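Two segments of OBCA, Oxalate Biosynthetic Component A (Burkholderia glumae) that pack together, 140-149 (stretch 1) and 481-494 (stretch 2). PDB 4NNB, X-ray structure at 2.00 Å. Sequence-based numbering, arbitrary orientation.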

ATOM      1  N   TRP A 140     -17.261  -1.582  -6.479  1.00 24.37           N
ATOM      2  CA  TRP A 140     -17.808  -2.337  -7.611  1.00 24.99           C
ATOM      3  C   TRP A 140     -16.801  -3.423  -7.931  1.00 24.31           C
ATOM      4  O   TRP A 140     -15.612  -3.266  -7.654  1.00 26.78           O
ATOM      5  N   ILE A 141     -17.255  -4.523  -8.520  1.00 24.90           N
ATOM      6  CA  ILE A 141     -16.334  -5.604  -8.859  1.00 27.91           C
ATOM      7  C   ILE A 141     -16.410  -5.987 -10.332  1.00 30.39           C
ATOM      8  O   ILE A 141     -17.390  -5.682 -11.013  1.00 28.51           O
ATOM      9  N   VAL A 142     -15.361  -6.639 -10.818  1.00 26.34           N
ATOM     10  CA  VAL A 142     -15.328  -7.108 -12.199  1.00 29.93           C
ATOM     11  C   VAL A 142     -15.900  -8.524 -12.272  1.00 32.26           C
ATOM     12  O   VAL A 142     -15.484  -9.400 -11.514  1.00 30.63           O
ATOM     13  N   SER A 143     -16.856  -8.758 -13.168  1.00 27.37           N
ATOM     14  CA  SER A 143     -17.411 -10.112 -13.328  1.00 29.14           C
ATOM     15  C   SER A 143     -16.556 -10.965 -14.273  1.00 30.12           C
ATOM     16  O   SER A 143     -15.624 -10.460 -14.902  1.00 30.02           O
ATOM     17  N   GLU A 144     -16.881 -12.251 -14.404  1.00 33.72           N
ATOM     18  CA  GLU A 144     -16.121 -13.111 -15.325  1.00 35.70           C
ATOM     19  C   GLU A 144     -16.250 -12.663 -16.785  1.00 38.79           C
ATOM     20  O   GLU A 144     -15.383 -12.945 -17.608  1.00 38.72           O
ATOM     21  N   GLN A 145     -17.325 -11.949 -17.102  1.00 33.04           N
ATOM     22  CA  GLN A 145     -17.511 -11.461 -18.463  1.00 35.70           C
ATOM     23  C   GLN A 145     -16.825 -10.114 -18.651  1.00 39.58           C
ATOM     24  O   GLN A 145     -16.815  -9.560 -19.752  1.00 33.97           O
ATOM     25  N   GLY A 146     -16.244  -9.586 -17.574  1.00 33.52           N
ATOM     26  CA  GLY A 146     -15.526  -8.328 -17.656  1.00 29.14           C
ATOM     27  C   GLY A 146     -16.417  -7.107 -17.524  1.00 29.89           C
ATOM     28  O   GLY A 146     -16.001  -6.003 -17.879  1.00 29.83           O
ATOM     29  N   ASP A 147     -17.640  -7.302 -17.033  1.00 28.13           N
ATOM     30  CA  ASP A 147     -18.528  -6.185 -16.727  1.00 28.60           C
ATOM     31  C   ASP A 147     -18.217  -5.680 -15.319  1.00 31.19           C
ATOM     32  O   ASP A 147     -17.753  -6.449 -14.482  1.00 29.97           O
ATOM     33  N   LEU A 148     -18.483  -4.404 -15.050  1.00 25.76           N
ATOM     34  CA  LEU A 148     -18.445  -3.910 -13.673  1.00 28.03           C
ATOM     35  C   LEU A 148     -19.816  -4.055 -13.031  1.00 35.23           C
ATOM     36  O   LEU A 148     -20.832  -3.700 -13.637  1.00 32.19           O
ATOM     37  N   LEU A 149     -19.839  -4.574 -11.804  1.00 31.05           N
ATOM     38  CA  LEU A 149     -21.089  -4.827 -11.093  1.00 32.80           C
ATOM     39  C   LEU A 149     -21.045  -4.226  -9.694  1.00 33.41           C
ATOM     40  O   LEU A 149     -20.025  -4.318  -9.014  1.00 30.07           O
ATOM     41  N   ASN A 481      -3.574  -6.449 -12.069  1.00 28.55           N
ATOM     42  CA  ASN A 481      -3.952  -6.602 -13.468  1.00 31.31           C
ATOM     43  C   ASN A 481      -5.170  -7.516 -13.572  1.00 27.63           C
ATOM     44  O   ASN A 481      -5.345  -8.419 -12.752  1.00 30.81           O
ATOM     45  N   ASP A 482      -6.009  -7.277 -14.580  1.00 30.62           N
ATOM     46  CA  ASP A 482      -7.180  -8.115 -14.821  1.00 31.36           C
ATOM     47  C   ASP A 482      -7.521  -7.999 -16.299  1.00 32.31           C
ATOM     48  O   ASP A 482      -8.152  -7.032 -16.712  1.00 27.23           O
ATOM     49  N   ALA A 483      -7.092  -8.986 -17.086  1.00 30.74           N
ATOM     50  CA  ALA A 483      -7.261  -8.954 -18.543  1.00 34.51           C
ATOM     51  C   ALA A 483      -8.731  -8.955 -18.991  1.00 32.68           C
ATOM     52  O   ALA A 483      -9.036  -8.593 -20.127  1.00 36.48           O
ATOM     53  N   ARG A 484      -9.635  -9.352 -18.099  1.00 34.05           N
ATOM     54  CA  ARG A 484     -11.059  -9.416 -18.429  1.00 33.18           C
ATOM     55  C   ARG A 484     -11.674  -8.042 -18.667  1.00 36.06           C
ATOM     56  O   ARG A 484     -12.633  -7.904 -19.439  1.00 32.92           O
ATOM     57  N   VAL A 485     -11.139  -7.025 -17.996  1.00 30.63           N
ATOM     58  CA  VAL A 485     -11.779  -5.707 -18.001  1.00 30.90           C
ATOM     59  C   VAL A 485     -11.041  -4.760 -18.941  1.00 32.54           C
ATOM     60  O   VAL A 485      -9.807  -4.790 -19.012  1.00 34.41           O
ATOM     61  N   PRO A 486     -11.793  -3.956 -19.716  1.00 32.63           N
ATOM     62  CA  PRO A 486     -11.112  -2.971 -20.564  1.00 34.13           C
ATOM     63  C   PRO A 486     -10.228  -2.061 -19.722  1.00 34.60           C
ATOM     64  O   PRO A 486     -10.598  -1.711 -18.590  1.00 29.18           O
ATOM     65  N   GLY A 487      -9.071  -1.696 -20.261  1.00 34.98           N
ATOM     66  CA  GLY A 487      -8.081  -0.949 -19.502  1.00 35.69           C
ATOM     67  C   GLY A 487      -7.113  -1.859 -18.756  1.00 31.61           C
ATOM     68  O   GLY A 487      -5.979  -1.474 -18.473  1.00 37.31           O
ATOM     69  N   GLY A 488      -7.578  -3.058 -18.412  1.00 26.00           N
ATOM     70  CA  GLY A 488      -6.733  -4.105 -17.854  1.00 30.15           C
ATOM     71  C   GLY A 488      -6.279  -3.991 -16.399  1.00 32.74           C
ATOM     72  O   GLY A 488      -5.524  -4.854 -15.930  1.00 28.24           O
ATOM     73  N   VAL A 489      -6.712  -2.941 -15.695  1.00 30.68           N
ATOM     74  CA  VAL A 489      -6.295  -2.704 -14.305  1.00 29.21           C
ATOM     75  C   VAL A 489      -7.494  -2.372 -13.412  1.00 30.40           C
ATOM     76  O   VAL A 489      -8.446  -1.737 -13.860  1.00 29.85           O
ATOM     77  N   ARG A 490      -7.453  -2.814 -12.155  1.00 29.16           N
ATOM     78  CA  ARG A 490      -8.501  -2.503 -11.184  1.00 28.76           C
ATOM     79  C   ARG A 490      -7.932  -2.544  -9.766  1.00 30.98           C
ATOM     80  O   ARG A 490      -6.804  -2.992  -9.561  1.00 27.39           O
ATOM     81  N   LYS A 491      -8.721  -2.085  -8.797  1.00 27.85           N
ATOM     82  CA  LYS A 491      -8.355  -2.195  -7.389  1.00 28.62           C
ATOM     83  C   LYS A 491      -8.339  -3.660  -6.984  1.00 27.24           C
ATOM     84  O   LYS A 491      -9.237  -4.437  -7.353  1.00 27.12           O
ATOM     85  N   ALA A 492      -7.294  -4.056  -6.265  1.00 23.82           N
ATOM     86  CA  ALA A 492      -7.209  -5.418  -5.746  1.00 25.36           C
ATOM     87  C   ALA A 492      -8.342  -5.679  -4.750  1.00 25.39           C
ATOM     88  O   ALA A 492      -8.775  -4.761  -4.052  1.00 25.19           O
ATOM     89  N   ARG A 493      -8.803  -6.927  -4.664  1.00 22.05           N
ATOM     90  CA  ARG A 493      -9.804  -7.276  -3.662  1.00 26.09           C
ATOM     91  C   ARG A 493      -9.172  -7.424  -2.273  1.00 26.33           C
ATOM     92  O   ARG A 493      -9.869  -7.530  -1.262  1.00 23.60           O
ATOM     93  N   GLY A 494      -7.845  -7.445  -2.232  1.00 25.34           N
ATOM     94  CA  GLY A 494      -7.129  -7.621  -0.987  1.00 23.44           C
ATOM     95  C   GLY A 494      -5.672  -7.932  -1.263  1.00 25.99           C
ATOM     96  O   GLY A 494      -5.296  -8.223  -2.405  1.00 22.55           O
TER

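The most unusual feature of this contact is the close approach of backbone to backbone at Gly146. Gly146 CA lies 3.4 Å from Arg484 O, in a CA-H...O contact. A CB here would point toward stretch 2 and clash with that same oxygen. The backbone angles of Gly146 also call for glycine. Gly146 O is buried by the contact and has no polar partner in the model. Its closest contacts across the stretches are with carbon: Val485 CG2 lies 3.9 Å from Gly146 O, and Pro486 CD lies 4.0 Å from Gly146 O.

Arg484 points toward stretch 1 and gives the largest covered area. Its chi1 to chi3 are m, t, m. Arg484 NH1 donates to Glu144 OE1 at 3.0 Å. This salt bridge is the only hydrogen bond between the stretches. Glu144 starts away from stretch 2, but its t, p chain brings the carboxylate back to the edge of the guanidinium. Ser143 O sits over one face of that group, 3.9 Å from Arg484 CZ.

Asp482 (chi1 t) holds the arginine from within stretch 2. Arg484 NE donates to Asp482 OD1 at 2.9 Å, and Arg484 NH2 to Asp482 OD2 at 2.8 Å. Arg490 NE also donates to Asp482 OD2, at 2.7 Å. One carboxylate thus ties two arginines together.

Val142 (chi1 t) points toward stretch 2 and packs against this group. Val142 CG1 lies 3.6 Å from Asp482 OD2. Val142 CG2 lies 3.6 Å from Arg490 CD and 4.1 Å from Val485 CB. The CA-to-CB bond of Val485 (chi1 p) points sideways to stretch 1. Val485 CG2 also meets Leu148 CD2 at 4.0 Å. Leu148 is m, t, and its end comes nearer to stretch 2.

Ile141 points toward stretch 2 with chi1 p. Ile141 CG2 lies over one face of the Arg493 guanidinium, 3.8 Å from Arg493 NE.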

ATOM      1  CB  TRP A 140     -17.973  -1.453  -8.850  1.00 24.67           C
ATOM      2  CG  TRP A 140     -19.009  -0.367  -8.760  1.00 25.71           C
ATOM      3  CD1 TRP A 140     -19.127   0.581  -7.780  1.00 28.38           C
ATOM      4  CD2 TRP A 140     -20.031  -0.069  -9.731  1.00 24.00           C
ATOM      5  NE1 TRP A 140     -20.174   1.436  -8.072  1.00 28.74           N
ATOM      6  CE2 TRP A 140     -20.742   1.053  -9.261  1.00 29.80           C
ATOM      7  CE3 TRP A 140     -20.417  -0.657 -10.940  1.00 29.79           C
ATOM      8  CZ2 TRP A 140     -21.827   1.605  -9.968  1.00 33.39           C
ATOM      9  CZ3 TRP A 140     -21.492  -0.108 -11.643  1.00 32.01           C
ATOM     10  CH2 TRP A 140     -22.180   1.011 -11.153  1.00 33.04           C
ATOM     11  CB  ILE A 141     -16.537  -6.846  -7.951  1.00 27.49           C
ATOM     12  CG1 ILE A 141     -17.983  -7.338  -8.004  1.00 36.80           C
ATOM     13  CG2 ILE A 141     -16.171  -6.504  -6.497  1.00 30.64           C
ATOM     14  CD1 ILE A 141     -18.213  -8.498  -8.942  1.00 36.52           C
ATOM     15  CB  VAL A 142     -13.888  -7.122 -12.741  1.00 28.88           C
ATOM     16  CG1 VAL A 142     -13.834  -7.785 -14.106  1.00 29.16           C
ATOM     17  CG2 VAL A 142     -13.309  -5.707 -12.789  1.00 27.21           C
ATOM     18  CB  SER A 143     -18.842 -10.047 -13.864  1.00 31.55           C
ATOM     19  OG  SER A 143     -18.836  -9.698 -15.240  1.00 30.54           O
ATOM     20  CB  GLU A 144     -16.514 -14.588 -15.186  1.00 38.06           C
ATOM     21  CG  GLU A 144     -15.657 -15.540 -16.043  1.00 49.48           C
ATOM     22  CD  GLU A 144     -14.149 -15.251 -15.949  1.00 54.71           C
ATOM     23  OE1 GLU A 144     -13.627 -15.083 -14.818  1.00 48.01           O
ATOM     24  OE2 GLU A 144     -13.489 -15.189 -17.016  1.00 53.32           O
ATOM     25  CB  GLN A 145     -19.003 -11.367 -18.819  1.00 39.07           C
ATOM     26  CG  GLN A 145     -19.725 -12.721 -18.878  1.00 39.90           C
ATOM     27  CD  GLN A 145     -19.939 -13.347 -17.505  1.00 47.86           C
ATOM     28  OE1 GLN A 145     -20.151 -12.642 -16.511  1.00 48.46           O
ATOM     29  NE2 GLN A 145     -19.875 -14.678 -17.443  1.00 46.99           N
ATOM     30  CB  ASP A 147     -20.002  -6.627 -16.740  1.00 30.35           C
ATOM     31  CG  ASP A 147     -20.431  -7.253 -18.061  1.00 34.86           C
ATOM     32  OD1 ASP A 147     -21.230  -8.210 -18.007  1.00 35.21           O
ATOM     33  OD2 ASP A 147     -19.981  -6.800 -19.132  1.00 28.39           O
ATOM     34  CB  LEU A 148     -18.019  -2.452 -13.608  1.00 28.28           C
ATOM     35  CG  LEU A 148     -16.691  -2.062 -14.237  1.00 29.28           C
ATOM     36  CD1 LEU A 148     -16.410  -0.584 -13.974  1.00 27.55           C
ATOM     37  CD2 LEU A 148     -15.562  -2.941 -13.717  1.00 36.93           C
ATOM     38  CB  LEU A 149     -21.325  -6.338 -10.980  1.00 33.68           C
ATOM     39  CG  LEU A 149     -21.319  -7.149 -12.281  1.00 36.73           C
ATOM     40  CD1 LEU A 149     -21.737  -8.587 -12.033  1.00 41.17           C
ATOM     41  CD2 LEU A 149     -22.240  -6.512 -13.295  1.00 38.71           C
ATOM     42  CB  ASN A 481      -2.792  -7.173 -14.288  1.00 29.90           C
ATOM     43  CG  ASN A 481      -1.655  -6.185 -14.444  1.00 30.52           C
ATOM     44  OD1 ASN A 481      -1.883  -4.989 -14.599  1.00 33.42           O
ATOM     45  ND2 ASN A 481      -0.432  -6.674 -14.393  1.00 31.30           N
ATOM     46  CB  ASP A 482      -8.367  -7.655 -13.963  1.00 28.69           C
ATOM     47  CG  ASP A 482      -9.554  -8.617 -14.027  1.00 33.38           C
ATOM     48  OD1 ASP A 482      -9.639  -9.423 -14.982  1.00 29.91           O
ATOM     49  OD2 ASP A 482     -10.417  -8.562 -13.123  1.00 31.01           O
ATOM     50  CB  ALA A 483      -6.496 -10.111 -19.191  1.00 30.54           C
ATOM     51  CB  ARG A 484     -11.827 -10.126 -17.313  1.00 31.45           C
ATOM     52  CG  ARG A 484     -11.336 -11.534 -17.012  1.00 31.40           C
ATOM     53  CD  ARG A 484     -12.019 -12.106 -15.782  1.00 36.64           C
ATOM     54  NE  ARG A 484     -11.797 -11.281 -14.589  1.00 33.74           N
ATOM     55  CZ  ARG A 484     -12.256 -11.575 -13.374  1.00 35.41           C
ATOM     56  NH1 ARG A 484     -12.949 -12.684 -13.173  1.00 31.99           N
ATOM     57  NH2 ARG A 484     -12.022 -10.757 -12.358  1.00 32.20           N
ATOM     58  CB  VAL A 485     -11.902  -5.126 -16.554  1.00 32.26           C
ATOM     59  CG1 VAL A 485     -10.551  -4.606 -16.043  1.00 26.71           C
ATOM     60  CG2 VAL A 485     -12.969  -4.038 -16.488  1.00 30.63           C
ATOM     61  CB  PRO A 486     -12.270  -2.179 -21.181  1.00 34.97           C
ATOM     62  CG  PRO A 486     -13.385  -3.186 -21.267  1.00 37.43           C
ATOM     63  CD  PRO A 486     -13.234  -4.054 -20.023  1.00 34.61           C
ATOM     64  CB  VAL A 489      -5.261  -1.548 -14.217  1.00 31.89           C
ATOM     65  CG1 VAL A 489      -4.827  -1.278 -12.745  1.00 28.72           C
ATOM     66  CG2 VAL A 489      -4.039  -1.852 -15.079  1.00 32.92           C
ATOM     67  CB  ARG A 490      -9.641  -3.515 -11.278  1.00 27.75           C
ATOM     68  CG  ARG A 490      -9.190  -4.968 -11.031  1.00 27.37           C
ATOM     69  CD  ARG A 490     -10.383  -5.868 -10.727  1.00 27.21           C
ATOM     70  NE  ARG A 490     -10.074  -7.297 -10.779  1.00 25.57           N
ATOM     71  CZ  ARG A 490      -9.647  -8.005  -9.738  1.00 31.39           C
ATOM     72  NH1 ARG A 490      -9.469  -7.410  -8.563  1.00 26.88           N
ATOM     73  NH2 ARG A 490      -9.384  -9.298  -9.869  1.00 26.87           N
ATOM     74  CB  LYS A 491      -9.326  -1.393  -6.510  1.00 24.71           C
ATOM     75  CG  LYS A 491      -9.110   0.130  -6.590  1.00 29.49           C
ATOM     76  CD  LYS A 491      -7.772   0.524  -5.931  1.00 29.78           C
ATOM     77  CE  LYS A 491      -7.307   1.931  -6.272  1.00 28.81           C
ATOM     78  NZ  LYS A 491      -7.919   2.996  -5.428  1.00 25.76           N
ATOM     79  CB  ALA A 492      -5.853  -5.643  -5.067  1.00 23.56           C
ATOM     80  CB  ARG A 493     -10.507  -8.576  -4.047  1.00 30.51           C
ATOM     81  CG  ARG A 493     -11.300  -8.494  -5.344  1.00 31.37           C
ATOM     82  CD  ARG A 493     -12.697  -9.014  -5.130  1.00 45.91           C
ATOM     83  NE  ARG A 493     -13.495  -8.059  -4.362  1.00 43.33           N
ATOM     84  CZ  ARG A 493     -14.472  -8.407  -3.534  1.00 45.11           C
ATOM     85  NH1 ARG A 493     -14.759  -9.687  -3.357  1.00 51.94           N
ATOM     86  NH2 ARG A 493     -15.160  -7.478  -2.882  1.00 44.30           N
TER